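Local coordinates for protein Phthiocerol/phthiodiolone dimycocerosyl transferase (PDB 1Q9J) that probably catalyses the final step of dimycocerosate ester synthesis, transferring mycocerosic acids from mycocerosic acid synthase onto phthiocerol and related alcohols, at residues 362-367 with 382-387. Residues are numbered along the deposited sequence; the frame is centred on the assembly and turned at random.
Sequences EDIKGQ and AVYAGQ
Y384, the first residue of a beta hairpin's type I' turn, lays its ring against a classic beta bulge in the edge strand of a second sheet, where E362 and D363 together face Q29; it meets both of these residues and I364. The two strands belong to different sheets and run nearly antiparallel; the axes of the short segments pass 9.5 Å apart, a gap that the long tyrosine side chain spans. With CG anti to the backbone N (chi1 -172°), the ring reaches across and approaches the bulge obliquely. Its CE1 lies 3.9 Å from CB of I364, and the two side chains cross at about a right angle. The beta-branched isoleucine suits a buried strand position: besides the ring it packs on M26 and I28 of the neighbouring strand and on F350 and M353. Farther out, CZ of Y384 comes 3.9 Å from CA of D363, while its OH sits 3.4 Å from the backbone N of D363 at an angle too poor for a bond. With the ring against isoleucine and the bulge backbone, the contact is mainly van der Waals packing. The polar ends of the bulge residues are paired elsewhere: OD2 of D363 forms a salt bridge with NZ of K365, 2.7 Å away and above the carboxylate plane, OD1 pairs with R215, which also bonds the carbonyl of I364, and E362 pairs with R31. The tyrosine at the start of the turn thus packs a hairpin of the six-stranded mixed sheet on edge strand 360-368 of the five-stranded one in this two-domain acyltransferase.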
loop_
_atom_site.group_PDB
_atom_site.type_symbol
_atom_site.label_atom_id
_atom_site.label_comp_id
_atom_site.label_asym_id
_atom_site.label_seq_id
_atom_site.Cartn_x
_atom_site.Cartn_y
_atom_site.Cartn_z
ATOM N N GLU A 362 -18.314 -3.732 7.197
ATOM C CA GLU A 362 -18.287 -2.951 8.436
ATOM C C GLU A 362 -16.930 -2.326 8.693
ATOM O O GLU A 362 -16.825 -1.315 9.379
ATOM C CB GLU A 362 -18.695 -3.823 9.631
ATOM C CG GLU A 362 -20.163 -4.187 9.614
ATOM C CD GLU A 362 -21.060 -2.954 9.565
ATOM O OE1 GLU A 362 -22.201 -3.073 9.054
ATOM O OE2 GLU A 362 -20.629 -1.869 10.040
ATOM N N ASP A 363 -15.885 -2.930 8.149
ATOM C CA ASP A 363 -14.551 -2.388 8.347
ATOM C C ASP A 363 -13.566 -2.954 7.334
ATOM O O ASP A 363 -13.764 -4.046 6.807
ATOM C CB ASP A 363 -14.075 -2.682 9.774
ATOM C CG ASP A 363 -12.839 -1.908 10.138
ATOM O OD1 ASP A 363 -12.469 -1.005 9.347
ATOM O OD2 ASP A 363 -12.243 -2.197 11.209
ATOM N N ILE A 364 -12.514 -2.194 7.053
ATOM C CA ILE A 364 -11.494 -2.617 6.102
ATOM C C ILE A 364 -10.109 -2.285 6.645
ATOM O O ILE A 364 -9.702 -1.125 6.648
ATOM C CB ILE A 364 -11.693 -1.919 4.734
ATOM C CG1 ILE A 364 -12.824 -2.604 3.965
ATOM C CG2 ILE A 364 -10.403 -1.931 3.938
ATOM C CD1 ILE A 364 -13.123 -1.991 2.604
ATOM N N LYS A 365 -9.390 -3.305 7.107
ATOM C CA LYS A 365 -8.053 -3.101 7.663
ATOM C C LYS A 365 -6.981 -3.680 6.748
ATOM O O LYS A 365 -7.152 -4.752 6.171
ATOM C CB LYS A 365 -7.928 -3.756 9.047
ATOM C CG LYS A 365 -9.002 -3.374 10.055
ATOM C CD LYS A 365 -8.767 -4.058 11.400
ATOM C CE LYS A 365 -9.988 -3.940 12.315
ATOM N NZ LYS A 365 -11.199 -4.584 11.712
ATOM N N GLY A 366 -5.870 -2.969 6.623
ATOM C CA GLY A 366 -4.794 -3.446 5.784
ATOM C C GLY A 366 -3.585 -3.714 6.644
ATOM O O GLY A 366 -3.322 -3.001 7.615
ATOM N N GLN A 367 -2.842 -4.753 6.303
ATOM C CA GLN A 367 -1.664 -5.080 7.081
ATOM C C GLN A 367 -0.661 -5.815 6.219
ATOM O O GLN A 367 -1.022 -6.437 5.225
ATOM C CB GLN A 367 -2.055 -5.950 8.275
ATOM C CG GLN A 367 -0.896 -6.352 9.169
ATOM C CD GLN A 367 -1.351 -7.138 10.393
ATOM O OE1 GLN A 367 -0.573 -7.360 11.322
ATOM N NE2 GLN A 367 -2.617 -7.564 10.393
ATOM N N ALA A 382 -6.335 7.132 5.590
ATOM C CA ALA A 382 -7.446 6.883 4.682
ATOM C C ALA A 382 -8.747 7.351 5.330
ATOM O O ALA A 382 -8.887 7.357 6.557
ATOM C CB ALA A 382 -7.531 5.405 4.330
ATOM N N VAL A 383 -9.697 7.755 4.499
ATOM C CA VAL A 383 -10.970 8.216 5.012
ATOM C C VAL A 383 -12.027 7.157 4.769
ATOM O O VAL A 383 -12.512 6.971 3.649
ATOM C CB VAL A 383 -11.364 9.529 4.354
ATOM C CG1 VAL A 383 -12.671 10.041 4.940
ATOM C CG2 VAL A 383 -10.251 10.537 4.565
ATOM N N TYR A 384 -12.364 6.458 5.844
ATOM C CA TYR A 384 -13.345 5.394 5.798
ATOM C C TYR A 384 -14.654 5.960 6.309
ATOM O O TYR A 384 -14.688 6.606 7.355
ATOM C CB TYR A 384 -12.895 4.226 6.693
ATOM C CG TYR A 384 -13.747 2.979 6.563
ATOM C CD1 TYR A 384 -13.423 1.978 5.652
ATOM C CD2 TYR A 384 -14.918 2.834 7.305
ATOM C CE1 TYR A 384 -14.248 0.866 5.477
ATOM C CE2 TYR A 384 -15.753 1.726 7.136
ATOM C CZ TYR A 384 -15.414 0.750 6.216
ATOM O OH TYR A 384 -16.269 -0.311 6.009
ATOM N N ALA A 385 -15.723 5.741 5.552
ATOM C CA ALA A 385 -17.038 6.211 5.956
ATOM C C ALA A 385 -16.998 7.658 6.434
ATOM O O ALA A 385 -17.637 8.018 7.427
ATOM C CB ALA A 385 -17.574 5.316 7.063
ATOM N N GLY A 386 -16.244 8.486 5.723
ATOM C CA GLY A 386 -16.132 9.876 6.105
ATOM C C GLY A 386 -15.402 10.073 7.421
ATOM O O GLY A 386 -15.659 11.028 8.157
ATOM N N GLN A 387 -14.484 9.166 7.728
ATOM C CA GLN A 387 -13.710 9.258 8.958
ATOM C C GLN A 387 -12.253 8.991 8.618
ATOM O O GLN A 387 -11.924 7.969 8.016
ATOM C CB GLN A 387 -14.208 8.227 9.972
ATOM C CG GLN A 387 -15.731 8.189 10.097
ATOM C CD GLN A 387 -16.228 7.115 11.068
ATOM O OE1 GLN A 387 -15.869 7.121 12.252
ATOM N NE2 GLN A 387 -17.067 6.196 10.573
#